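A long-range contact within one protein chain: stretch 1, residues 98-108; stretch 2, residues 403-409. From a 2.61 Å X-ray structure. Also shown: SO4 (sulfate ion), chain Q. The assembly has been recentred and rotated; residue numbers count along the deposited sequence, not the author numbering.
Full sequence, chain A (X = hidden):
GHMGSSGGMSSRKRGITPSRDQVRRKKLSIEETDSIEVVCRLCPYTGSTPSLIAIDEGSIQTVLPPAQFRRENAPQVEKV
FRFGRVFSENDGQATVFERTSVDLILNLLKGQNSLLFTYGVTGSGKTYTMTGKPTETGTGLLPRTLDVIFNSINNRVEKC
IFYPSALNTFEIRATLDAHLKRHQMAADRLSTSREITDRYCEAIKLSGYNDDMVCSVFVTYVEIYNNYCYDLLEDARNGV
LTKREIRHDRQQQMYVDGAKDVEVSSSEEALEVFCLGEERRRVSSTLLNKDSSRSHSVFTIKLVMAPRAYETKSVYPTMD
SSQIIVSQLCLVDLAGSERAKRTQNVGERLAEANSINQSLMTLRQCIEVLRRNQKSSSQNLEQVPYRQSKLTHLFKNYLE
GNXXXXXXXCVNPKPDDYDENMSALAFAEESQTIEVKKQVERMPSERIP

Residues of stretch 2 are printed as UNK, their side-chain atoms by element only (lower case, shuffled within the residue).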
ATOM      1  N   GLU A  98      -9.236  11.227  -3.122  1.00 64.47           N
ATOM      2  CA  GLU A  98      -9.549  12.021  -1.935  1.00 61.30           C
ATOM      3  C   GLU A  98     -10.306  11.202  -0.894  1.00 51.83           C
ATOM      4  O   GLU A  98     -10.073  11.350   0.310  1.00 70.88           O
ATOM      5  CB  GLU A  98     -10.350  13.264  -2.316  1.00 61.52           C
ATOM      6  CG  GLU A  98      -9.635  14.194  -3.276  1.00 85.59           C
ATOM      7  CD  GLU A  98     -10.353  15.517  -3.423  1.00110.09           C
ATOM      8  OE1 GLU A  98     -11.104  15.885  -2.492  1.00112.94           O
ATOM      9  OE2 GLU A  98     -10.172  16.183  -4.466  1.00113.88           O
ATOM     10  N   ARG A  99     -11.231  10.353  -1.337  1.00 49.84           N
ATOM     11  CA  ARG A  99     -12.054   9.565  -0.428  1.00 54.41           C
ATOM     12  C   ARG A  99     -11.315   8.349   0.128  1.00 61.88           C
ATOM     13  O   ARG A  99     -11.721   7.802   1.159  1.00 57.17           O
ATOM     14  CB  ARG A  99     -13.336   9.149  -1.163  1.00 55.74           C
ATOM     15  CG  ARG A  99     -14.373   8.418  -0.328  1.00 58.93           C
ATOM     16  CD  ARG A  99     -14.612   9.103   0.993  1.00 56.48           C
ATOM     17  NE  ARG A  99     -15.527   8.341   1.837  1.00 60.25           N
ATOM     18  CZ  ARG A  99     -15.169   7.288   2.564  1.00 64.59           C
ATOM     19  NH1 ARG A  99     -13.913   6.860   2.547  1.00 60.66           N
ATOM     20  NH2 ARG A  99     -16.069   6.658   3.309  1.00 63.69           N
ATOM     21  N   THR A 100     -10.220   7.948  -0.511  1.00 59.55           N
ATOM     22  CA  THR A 100      -9.504   6.723  -0.198  1.00 48.80           C
ATOM     23  C   THR A 100      -8.143   6.953   0.450  1.00 60.81           C
ATOM     24  O   THR A 100      -7.725   6.139   1.277  1.00 53.21           O
ATOM     25  CB  THR A 100      -9.351   5.893  -1.487  1.00 45.90           C
ATOM     26  OG1 THR A 100     -10.588   5.228  -1.772  1.00 60.06           O
ATOM     27  CG2 THR A 100      -8.287   4.878  -1.392  1.00 68.34           C
ATOM     28  N   SER A 101      -7.462   8.062   0.138  1.00 58.40           N
ATOM     29  CA  SER A 101      -6.063   8.227   0.510  1.00 43.57           C
ATOM     30  C   SER A 101      -5.741   9.464   1.342  1.00 51.57           C
ATOM     31  O   SER A 101      -4.721   9.455   2.041  1.00 58.89           O
ATOM     32  CB  SER A 101      -5.186   8.263  -0.748  1.00 51.47           C
ATOM     33  OG  SER A 101      -5.465   7.157  -1.582  1.00 68.91           O
ATOM     34  N   VAL A 102      -6.564  10.516   1.300  1.00 50.57           N
ATOM     35  CA  VAL A 102      -6.173  11.774   1.936  1.00 41.68           C
ATOM     36  C   VAL A 102      -6.073  11.600   3.447  1.00 47.16           C
ATOM     37  O   VAL A 102      -5.151  12.123   4.086  1.00 63.66           O
ATOM     38  CB  VAL A 102      -7.146  12.907   1.544  1.00 51.02           C
ATOM     39  CG1 VAL A 102      -7.043  14.079   2.512  1.00 41.08           C
ATOM     40  CG2 VAL A 102      -6.849  13.383   0.134  1.00 42.22           C
ATOM     41  N   ASP A 103      -7.002  10.848   4.045  1.00 50.38           N
ATOM     42  CA  ASP A 103      -6.940  10.638   5.490  1.00 53.00           C
ATOM     43  C   ASP A 103      -5.777   9.729   5.880  1.00 59.22           C
ATOM     44  O   ASP A 103      -5.278   9.815   7.008  1.00 60.58           O
ATOM     45  CB  ASP A 103      -8.268  10.073   6.007  1.00 43.94           C
ATOM     46  CG  ASP A 103      -8.573   8.684   5.468  1.00 51.13           C
ATOM     47  OD1 ASP A 103      -9.342   7.949   6.122  1.00 60.93           O
ATOM     48  OD2 ASP A 103      -8.036   8.319   4.399  1.00 55.52           O
ATOM     49  N   LEU A 104      -5.334   8.854   4.974  1.00 54.66           N
ATOM     50  CA  LEU A 104      -4.146   8.055   5.261  1.00 45.62           C
ATOM     51  C   LEU A 104      -2.892   8.914   5.223  1.00 48.18           C
ATOM     52  O   LEU A 104      -1.984   8.734   6.044  1.00 45.94           O
ATOM     53  CB  LEU A 104      -4.027   6.894   4.272  1.00 43.42           C
ATOM     54  CG  LEU A 104      -5.274   6.028   4.088  1.00 40.75           C
ATOM     55  CD1 LEU A 104      -4.972   4.806   3.226  1.00 40.77           C
ATOM     56  CD2 LEU A 104      -5.872   5.634   5.435  1.00 43.25           C
ATOM     57  N   ILE A 105      -2.818   9.852   4.275  1.00 54.81           N
ATOM     58  CA  ILE A 105      -1.675  10.760   4.238  1.00 50.32           C
ATOM     59  C   ILE A 105      -1.673  11.664   5.462  1.00 52.40           C
ATOM     60  O   ILE A 105      -0.621  11.928   6.053  1.00 47.40           O
ATOM     61  CB  ILE A 105      -1.671  11.578   2.940  1.00 46.69           C
ATOM     62  CG1 ILE A 105      -1.585  10.655   1.721  1.00 40.84           C
ATOM     63  CG2 ILE A 105      -0.515  12.559   2.967  1.00 33.74           C
ATOM     64  CD1 ILE A 105      -1.833  11.378   0.399  1.00 42.42           C
ATOM     65  N   LEU A 106      -2.851  12.141   5.872  1.00 42.67           N
ATOM     66  CA  LEU A 106      -2.929  12.905   7.110  1.00 47.34           C
ATOM     67  C   LEU A 106      -2.441  12.071   8.289  1.00 52.27           C
ATOM     68  O   LEU A 106      -1.771  12.589   9.192  1.00 50.97           O
ATOM     69  CB  LEU A 106      -4.359  13.397   7.338  1.00 43.94           C
ATOM     70  CG  LEU A 106      -4.859  14.448   6.343  1.00 64.52           C
ATOM     71  CD1 LEU A 106      -6.337  14.748   6.560  1.00 59.43           C
ATOM     72  CD2 LEU A 106      -4.026  15.718   6.434  1.00 68.70           C
ATOM     73  N   ASN A 107      -2.771  10.776   8.300  1.00 57.00           N
ATOM     74  CA  ASN A 107      -2.210   9.876   9.303  1.00 52.30           C
ATOM     75  C   ASN A 107      -0.688   9.864   9.242  1.00 42.55           C
ATOM     76  O   ASN A 107      -0.011  10.011  10.267  1.00 41.43           O
ATOM     77  CB  ASN A 107      -2.762   8.463   9.107  1.00 54.20           C
ATOM     78  CG  ASN A 107      -3.928   8.162  10.019  1.00 86.28           C
ATOM     79  OD1 ASN A 107      -4.002   8.667  11.139  1.00108.50           O
ATOM     80  ND2 ASN A 107      -4.848   7.334   9.546  1.00 98.94           N
ATOM     81  N   LEU A 108      -0.134   9.709   8.034  1.00 38.13           N
ATOM     82  CA  LEU A 108       1.318   9.659   7.868  1.00 38.83           C
ATOM     83  C   LEU A 108       1.991  10.898   8.448  1.00 47.11           C
ATOM     84  O   LEU A 108       3.028  10.794   9.113  1.00 50.33           O
ATOM     85  CB  LEU A 108       1.664   9.513   6.387  1.00 43.52           C
ATOM     86  CG  LEU A 108       3.141   9.338   6.025  1.00 42.39           C
ATOM     87  CD1 LEU A 108       3.598   7.942   6.378  1.00 35.32           C
ATOM     88  CD2 LEU A 108       3.370   9.616   4.547  1.00 47.49           C
ATOM     89  N   UNK A 403      -2.789   1.175  13.602  1.00 60.99           N
ATOM     90  CA  UNK A 403      -2.850   1.935  12.369  1.00 62.78           C
ATOM     91  C   UNK A 403      -4.237   1.919  11.762  1.00 62.67           C
ATOM     92  O   UNK A 403      -5.219   1.485  12.370  1.00 77.65           O
ATOM     93  N   UNK A 404      -4.304   2.377  10.516  1.00 63.45           N
ATOM     94  CA  UNK A 404      -5.558   2.500   9.786  1.00 64.03           C
ATOM     95  C   UNK A 404      -5.538   1.621   8.543  1.00 57.61           C
ATOM     96  O   UNK A 404      -4.579   1.669   7.765  1.00 60.14           O
ATOM     97  c   UNK A 404      -8.322   4.038   9.216  1.00 85.11           C
ATOM     98  c   UNK A 404      -6.999   4.180   8.486  1.00 73.85           C
ATOM     99  n   UNK A 404     -10.786   4.457   9.008  1.00 88.36           N
ATOM    100  c   UNK A 404      -9.475   4.436   8.305  1.00 83.59           C
ATOM    101  c   UNK A 404      -5.812   3.963   9.398  1.00 54.80           C
ATOM    102  N   UNK A 405      -6.581   0.815   8.365  1.00 51.11           N
ATOM    103  CA  UNK A 405      -6.705  -0.085   7.223  1.00 52.93           C
ATOM    104  C   UNK A 405      -7.902   0.353   6.393  1.00 51.17           C
ATOM    105  O   UNK A 405      -9.003   0.540   6.928  1.00 59.35           O
ATOM    106  c   UNK A 405      -6.866  -1.554   7.657  1.00 54.38           C
ATOM    107  c   UNK A 405      -6.931  -2.469   6.439  1.00 52.48           C
ATOM    108  c   UNK A 405      -5.869  -3.432   9.021  1.00 51.30           C
ATOM    109  c   UNK A 405      -5.732  -1.989   8.578  1.00 56.21           C
ATOM    110  N   UNK A 406      -7.694   0.525   5.091  1.00 47.01           N
ATOM    111  CA  UNK A 406      -8.798   0.724   4.158  1.00 55.91           C
ATOM    112  C   UNK A 406      -8.657  -0.266   3.012  1.00 53.81           C
ATOM    113  O   UNK A 406      -7.593  -0.356   2.389  1.00 51.38           O
ATOM    114  c   UNK A 406     -10.159   5.496   4.074  1.00 54.41           C
ATOM    115  n   UNK A 406     -10.781   4.520   3.420  1.00 53.49           N
ATOM    116  c   UNK A 406      -9.901   2.358   2.528  1.00 44.60           C
ATOM    117  c   UNK A 406     -10.234   3.830   2.253  1.00 54.08           C
ATOM    118  n   UNK A 406      -8.965   5.914   3.671  1.00 54.86           N
ATOM    119  n   UNK A 406     -10.730   6.064   5.127  1.00 49.22           N
ATOM    120  c   UNK A 406      -8.845   2.161   3.614  1.00 41.59           C
ATOM    121  N   UNK A 407      -9.736  -0.983   2.718  1.00 51.73           N
ATOM    122  CA  UNK A 407      -9.760  -1.932   1.617  1.00 55.42           C
ATOM    123  C   UNK A 407     -10.671  -1.410   0.514  1.00 56.52           C
ATOM    124  O   UNK A 407     -11.799  -0.973   0.778  1.00 59.48           O
ATOM    125  c   UNK A 407     -10.229  -3.312   2.087  1.00 64.62           C
ATOM    126  s   UNK A 407      -9.865  -6.000   1.511  1.00 88.57           S
ATOM    127  c   UNK A 407     -10.467  -5.954   3.195  1.00 94.38           C
ATOM    128  c   UNK A 407     -10.305  -4.338   0.968  1.00 80.00           C
ATOM    129  N   UNK A 408     -10.166  -1.439  -0.713  1.00 51.43           N
ATOM    130  CA  UNK A 408     -10.902  -1.007  -1.892  1.00 56.72           C
ATOM    131  C   UNK A 408     -11.246  -2.253  -2.697  1.00 64.52           C
ATOM    132  O   UNK A 408     -10.369  -2.855  -3.330  1.00 62.99           O
ATOM    133  c   UNK A 408     -10.096  -0.009  -2.732  1.00 46.70           C
ATOM    134  c   UNK A 408     -10.885   0.398  -3.960  1.00 46.79           C
ATOM    135  c   UNK A 408      -9.724   1.202  -1.894  1.00 43.31           C
ATOM    136  N   UNK A 409     -12.512  -2.657  -2.656  1.00 62.81           N
ATOM    137  CA  UNK A 409     -12.993  -3.802  -3.419  1.00 64.88           C
ATOM    138  C   UNK A 409     -13.361  -3.320  -4.816  1.00 61.84           C
ATOM    139  O   UNK A 409     -14.337  -2.589  -4.993  1.00 71.92           O
ATOM    140  c   UNK A 409     -14.191  -4.473  -2.737  1.00 68.02           C
ATOM    141  c   UNK A 409     -12.740  -5.880  -1.220  1.00 71.23           C
ATOM    142  c   UNK A 409     -14.633  -5.697  -3.524  1.00 76.64           C
ATOM    143  c   UNK A 409     -13.839  -4.866  -1.306  1.00 68.58           C
TER
HETATM  144  S   SO4 Q 515     -18.551  10.569   1.317  1.00134.06           S
HETATM  145  O1  SO4 Q 515     -17.762  10.223   0.134  1.00127.11           O
HETATM  146  O2  SO4 Q 515     -19.811  11.179   0.899  1.00140.25           O
HETATM  147  O3  SO4 Q 515     -18.820   9.367   2.106  1.00113.74           O
HETATM  148  O4  SO4 Q 515     -17.807  11.525   2.132  1.00138.90           O

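Position 403 has backbone atoms and no side chain. Its phi is 96° and its psi -168°. At these angles a CB would be jammed against the carbonyl O of the residue before, which by itself calls for glycine. This is Gly403, and it makes no contact with stretch 1.

Position 404 begins the strand. Its side chain is four carbons in a row ending in a nitrogen, with no branch. CB points toward the helix and meets the side chain of Asn107. Another carbon of the chain meets CD2 of Leu104. The nitrogen at the end of an unbranched four-carbon chain identifies Lys404. CG of Lys404 lies 3.6 Å from CD2 of Leu104, so the aliphatic part of the chain packs on the leucine. NZ is hydrogen-bonded elsewhere in the structure.

Position 405 has four carbons, forked at the first, with one arm two carbons long. Its CB points away from the helix, and it makes no contact there. That is Ile405.

Position 406 has three carbons, a nitrogen, then a carbon carrying two more nitrogens. The two nitrogens at its end meet the carboxylate of Asp103, and one of them also meets the backbone O of Thr100. The terminal group is a guanidinium, so this is Arg406. NH2 of Arg406 donates to OD1 of Asp103 at 2.5 Å, and NH1 of Arg406 donates to OD2 of Asp103 at 2.7 Å. This is a salt bridge with two hydrogen bonds. NH1 of Arg406 also donates to the backbone O of Thr100 at 2.7 Å. The carbonyl O of Arg99 lies over one face of the guanidinium.

Position 407 has two carbons, a sulfur and one more carbon, unbranched. It does not reach the helix. The sulfur within the chain marks Met407.

Position 408 has one carbon carrying two others. CB points toward the helix, and one of the two outer carbons meets CG2 of Thr100. This is Val408. CG2 of Val408 lies 4.0 Å from CG2 of Thr100.

Position 409 again has four carbons, forked at the first, with one arm of two carbons. It is out of reach of the helix. This is Ile409.

The strand runs nearly antiparallel to the helix, at 164°. Lys404, Arg406 and Val408 alternate along it and point toward the helix. Arg406 has the largest covered area of the contact, 114 Å². Its guanidinium joins the carboxylate of Asp103 to the carbonyl of Thr100, one turn apart at most. Nonpolar contacts extend the packing to Leu104 and Thr100. NH1 of Arg99 comes within 4.0 Å of NE of Arg406, a like-charge approach. The negative Asp103 offsets the charge of Arg406, while NE of Arg99 makes weak hydrogen bonds to a sulfate.

Stretch 2 403-409: GKIRMVI
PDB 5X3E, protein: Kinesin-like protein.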